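Local coordinates for protein 2-(hydroxymethyl)glutarate dehydrogenase (Eubacterium barkeri, PDB 3CKY) that catalyses the NAD-dependent interconversion of 2-formylglutarate and (S)-2-hydroxymethylglutarate in the bacterial fermentation of nicotinate, at residues P18-N22 / A131-L136; S143-F147 / D160-V164. One frame throughout, in Å; residues are numbered along the deposited sequence.

Interaction 1. Residues P18-N22 / A131-L136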
loop_
_atom_site.group_PDB
_atom_site.type_symbol
_atom_site.label_atom_id
_atom_site.label_comp_id
_atom_site.label_asym_id
_atom_site.label_seq_id
_atom_site.Cartn_x
_atom_site.Cartn_y
_atom_site.Cartn_z
ATOM N N PRO A 18 8.108 33.529 21.775
ATOM C CA PRO A 18 8.062 33.245 23.223
ATOM C C PRO A 18 9.342 32.627 23.803
ATOM O O PRO A 18 9.669 32.880 24.965
ATOM C CB PRO A 18 6.886 32.263 23.357
ATOM C CG PRO A 18 6.690 31.694 22.010
ATOM C CD PRO A 18 7.058 32.788 21.053
ATOM N N MET A 19 10.049 31.826 23.004
ATOM C CA MET A 19 11.328 31.249 23.422
ATOM C C MET A 19 12.336 32.353 23.702
ATOM O O MET A 19 12.998 32.349 24.737
ATOM C CB MET A 19 11.889 30.321 22.344
ATOM C CG MET A 19 11.101 29.038 22.136
ATOM S SD MET A 19 11.899 27.877 21.005
ATOM C CE MET A 19 12.734 28.919 19.835
ATOM N N ALA A 20 12.442 33.298 22.771
ATOM C CA ALA A 20 13.343 34.448 22.926
ATOM C C ALA A 20 13.001 35.263 24.168
ATOM O O ALA A 20 13.889 35.679 24.903
ATOM C CB ALA A 20 13.304 35.341 21.677
ATOM N N ILE A 21 11.708 35.486 24.388
ATOM C CA ILE A 21 11.227 36.239 25.549
ATOM C C ILE A 21 11.569 35.551 26.868
ATOM O O ILE A 21 12.004 36.210 27.811
ATOM C CB ILE A 21 9.702 36.476 25.472
ATOM C CG1 ILE A 21 9.388 37.497 24.375
ATOM C CG2 ILE A 21 9.156 36.963 26.810
ATOM C CD1 ILE A 21 7.913 37.645 24.094
ATOM N N ASN A 22 11.377 34.235 26.932
ATOM C CA ASN A 22 11.740 33.468 28.126
ATOM C C ASN A 22 13.235 33.552 28.420
ATOM O O ASN A 22 13.637 33.642 29.579
ATOM C CB ASN A 22 11.306 32.002 27.993
ATOM C CG ASN A 22 9.811 31.817 28.173
ATOM O OD1 ASN A 22 9.158 32.609 28.852
ATOM N ND2 ASN A 22 9.265 30.766 27.574
ATOM N N ALA A 131 5.468 26.821 24.418
ATOM C CA ALA A 131 6.544 27.755 24.113
ATOM C C ALA A 131 6.478 28.970 25.042
ATOM O O ALA A 131 7.496 29.417 25.577
ATOM C CB ALA A 131 6.467 28.188 22.657
ATOM N N GLU A 132 5.268 29.493 25.220
ATOM C CA GLU A 132 5.022 30.629 26.106
ATOM C C GLU A 132 5.351 30.298 27.559
ATOM O O GLU A 132 6.051 31.051 28.227
ATOM C CB GLU A 132 3.562 31.075 26.002
ATOM C CG GLU A 132 3.222 31.774 24.691
ATOM C CD GLU A 132 1.726 31.952 24.478
ATOM O OE1 GLU A 132 1.332 32.301 23.346
ATOM O OE2 GLU A 132 0.943 31.744 25.431
ATOM N N ALA A 133 4.861 29.152 28.028
ATOM C CA ALA A 133 5.077 28.720 29.412
ATOM C C ALA A 133 6.495 28.209 29.682
ATOM O O ALA A 133 6.856 27.988 30.833
ATOM C CB ALA A 133 4.065 27.644 29.792
ATOM N N GLY A 134 7.291 28.007 28.633
ATOM C CA GLY A 134 8.634 27.450 28.782
ATOM C C GLY A 134 8.630 25.983 29.187
ATOM O O GLY A 134 9.557 25.516 29.858
ATOM N N THR A 135 7.590 25.259 28.777
ATOM C CA THR A 135 7.392 23.865 29.185
ATOM C C THR A 135 7.517 22.879 28.025
ATOM O O THR A 135 7.134 21.712 28.155
ATOM C CB THR A 135 6.016 23.684 29.858
ATOM O OG1 THR A 135 4.971 24.033 28.937
ATOM C CG2 THR A 135 5.927 24.554 31.097
ATOM N N LEU A 136 8.070 23.346 26.905
ATOM C CA LEU A 136 8.275 22.511 25.723
ATOM C C LEU A 136 9.063 21.244 26.039
ATOM O O LEU A 136 9.999 21.271 26.845
ATOM C CB LEU A 136 9.038 23.288 24.640
ATOM C CG LEU A 136 8.298 24.397 23.900
ATOM C CD1 LEU A 136 9.278 25.143 23.009
ATOM C CD2 LEU A 136 7.132 23.841 23.095
HETATM O O HOH W 1 7.515 33.681 26.887
HETATM O O HOH W 2 10.029 28.781 25.924
#
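Pro18 and Asn22, one turn apart on helix 16-25, meet the closing turn of helix 127-133 in a helix-to-helix-end contact of the Rossmann domain, apolar on one side and amide-to-carbonyl on the other. The ring of Pro18 lies against the second helix, its CG reaching Ala131 CB at 3.6 Å and its CB facing Glu132 CA. Met19 adds a looser sulfur contact with Leu136. Asn22 supplies the polar part. With CG anti to its own carbonyl carbon (chi1 -75°), the amide reaches across, and ND2 donates to Glu132 O at 3.3 Å. That acceptor lies in the amide plane, yet the donor stands above the carbonyl plane, off the lone pairs. The same nitrogen also gives a hydrogen to water 2, 2.7 Å from ND2, which donates to Ala131 O. Gly134, with positive phi, is the C-prime residue of a Schellman motif, so these carbonyls belong to a helix end. Helix 16-25 carries residues assigned by similarity to NAD(+) binding, and Asn22 OD1 bonds Lys25. Thus one amide hydrogen goes directly to a last-turn carbonyl and one to a water bridging to another, while the oxygen takes a lysine, which fixes the amide's orientation.

Interaction 2. Residues S143-F147 / D160-V164; sequences SEAVF and DIYHV
Phe147 and His163 both hold CG anti to the backbone N (chi1 177° for Phe147), and these matching torsions send the two side chains past each other in opposite directions, Phe147 from the first turn of helix 144-157 and His163 from strand 158-165. The rings end as an offset stack, centroids 4.6 Å apart and planes only 11° from parallel. The offset is large enough that each ring covers the other's CB: His163 CB sits over the centre of the phenyl face, 3.5 Å from the Phe147 centroid, and Phe147 CB stands likewise over the imidazole at 4.0 Å from the His163 centroid. Two reciprocal CH-pi contacts thus flank the stack. Farther out on the phenyl, CE1 meets Ile161 CG2 at 3.8 Å. Glu144, bent at chi2, brings OE1 to the imidazole edge, 3.2 Å from His163 CD2, its carboxylate turned 67° from the ring plane. An alanine in place of Phe147 is likely to leave one face of His163 without its stacking partner and the imidazole freer to turn. At the helix start, Ser143 is the N-cap, its OG accepting from Val146 N at 3.1 Å. On the strand, Tyr162 points away from the helix and bonds Lys211 and Glu207 of a second subunit. The contact closes the beta-alpha-beta unit 136-141, 144-157, 158-165 at its surface through dispersion and CH-pi attraction, while the carboxylate at the imidazole edge would probably make a positive charge on His163 more favourable.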
loop_
_atom_site.group_PDB
_atom_site.type_symbol
_atom_site.label_atom_id
_atom_site.label_comp_id
_atom_site.label_asym_id
_atom_site.label_seq_id
_atom_site.Cartn_x
_atom_site.Cartn_y
_atom_site.Cartn_z
ATOM N N SER A 143 26.259 15.091 20.313
ATOM C CA SER A 143 27.286 14.469 21.150
ATOM C C SER A 143 26.976 14.780 22.610
ATOM O O SER A 143 26.224 15.709 22.911
ATOM C CB SER A 143 28.685 14.979 20.783
ATOM O OG SER A 143 28.871 16.313 21.215
ATOM N N GLU A 144 27.554 14.003 23.517
ATOM C CA GLU A 144 27.387 14.258 24.945
ATOM C C GLU A 144 27.912 15.641 25.319
ATOM O O GLU A 144 27.241 16.392 26.025
ATOM C CB GLU A 144 28.097 13.179 25.773
ATOM C CG GLU A 144 27.861 13.284 27.279
ATOM C CD GLU A 144 26.388 13.408 27.645
ATOM O OE1 GLU A 144 25.567 12.635 27.111
ATOM O OE2 GLU A 144 26.051 14.287 28.466
ATOM N N ALA A 145 29.104 15.970 24.823
ATOM C CA ALA A 145 29.744 17.258 25.090
ATOM C C ALA A 145 28.878 18.433 24.645
ATOM O O ALA A 145 28.734 19.409 25.374
ATOM C CB ALA A 145 31.103 17.319 24.401
ATOM N N VAL A 146 28.308 18.333 23.446
ATOM C CA VAL A 146 27.490 19.404 22.886
ATOM C C VAL A 146 26.135 19.517 23.601
ATOM O O VAL A 146 25.612 20.622 23.775
ATOM C CB VAL A 146 27.272 19.212 21.357
ATOM C CG1 VAL A 146 26.265 20.219 20.816
ATOM C CG2 VAL A 146 28.600 19.333 20.609
ATOM N N PHE A 147 25.564 18.386 24.012
ATOM C CA PHE A 147 24.319 18.414 24.783
ATOM C C PHE A 147 24.502 19.143 26.108
ATOM O O PHE A 147 23.681 19.995 26.454
ATOM C CB PHE A 147 23.776 17.010 25.049
ATOM C CG PHE A 147 22.531 17.004 25.895
ATOM C CD1 PHE A 147 21.293 17.318 25.338
ATOM C CD2 PHE A 147 22.593 16.708 27.251
ATOM C CE1 PHE A 147 20.135 17.326 26.117
ATOM C CE2 PHE A 147 21.438 16.709 28.037
ATOM C CZ PHE A 147 20.207 17.015 27.464
ATOM N N ASP A 160 10.940 19.241 29.795
ATOM C CA ASP A 160 11.545 17.920 29.584
ATOM C C ASP A 160 12.512 17.955 28.408
ATOM O O ASP A 160 12.098 17.949 27.238
ATOM C CB ASP A 160 10.474 16.858 29.357
ATOM C CG ASP A 160 9.652 16.576 30.606
ATOM O OD1 ASP A 160 10.088 16.971 31.702
ATOM O OD2 ASP A 160 8.574 15.951 30.490
ATOM N N ILE A 161 13.804 18.016 28.730
ATOM C CA ILE A 161 14.856 18.065 27.720
ATOM C C ILE A 161 15.487 16.682 27.606
ATOM O O ILE A 161 16.146 16.214 28.539
ATOM C CB ILE A 161 15.952 19.092 28.088
ATOM C CG1 ILE A 161 15.335 20.455 28.457
ATOM C CG2 ILE A 161 16.969 19.237 26.931
ATOM C CD1 ILE A 161 14.381 21.013 27.427
ATOM N N TYR A 162 15.278 16.027 26.470
ATOM C CA TYR A 162 15.788 14.680 26.251
ATOM C C TYR A 162 17.015 14.679 25.349
ATOM O O TYR A 162 17.002 15.271 24.253
ATOM C CB TYR A 162 14.724 13.806 25.611
ATOM C CG TYR A 162 13.566 13.487 26.513
ATOM C CD1 TYR A 162 13.616 12.398 27.375
ATOM C CD2 TYR A 162 12.406 14.259 26.489
ATOM C CE1 TYR A 162 12.547 12.091 28.196
ATOM C CE2 TYR A 162 11.325 13.958 27.305
ATOM C CZ TYR A 162 11.402 12.878 28.159
ATOM O OH TYR A 162 10.336 12.556 28.983
ATOM N N HIS A 163 18.075 14.023 25.826
ATOM C CA HIS A 163 19.209 13.686 24.992
ATOM C C HIS A 163 18.917 12.302 24.416
ATOM O O HIS A 163 19.220 11.285 25.028
ATOM C CB HIS A 163 20.506 13.718 25.800
ATOM C CG HIS A 163 21.728 13.457 24.982
ATOM N ND1 HIS A 163 21.795 13.746 23.637
ATOM C CD2 HIS A 163 22.934 12.947 25.319
ATOM C CE1 HIS A 163 22.986 13.412 23.177
ATOM N NE2 HIS A 163 23.697 12.927 24.178
ATOM N N VAL A 164 18.305 12.280 23.236
ATOM C CA VAL A 164 17.722 11.053 22.685
ATOM C C VAL A 164 18.733 10.208 21.924
ATOM O O VAL A 164 18.487 9.031 21.658
ATOM C CB VAL A 164 16.499 11.359 21.766
ATOM C CG1 VAL A 164 15.448 12.151 22.532
ATOM C CG2 VAL A 164 16.930 12.119 20.508
#

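Overall arrangement
Two ways of joining secondary-structure elements, one between elements far apart in sequence and one between near neighbours, serve one domain here. Both segments of interaction 1 precede those of interaction 2 along the chain; their centres lie 19 Å apart, and their nearest atoms come within about 4 Å without touching. Both belong to the NAD-binding domain, whose mixed sheet runs from strand 49-50 to strand 158-165. Interaction 1 ties helix 16-25, which follows strand 6-10, to the end of helix 127-133; interaction 2 packs helix 144-157 on an outermost strand, 158-165. Strand 136-141 starts within interaction 1 and neighbours 158-165, connecting the side that probably binds the dinucleotide with an edge where Tyr162 meets another subunit.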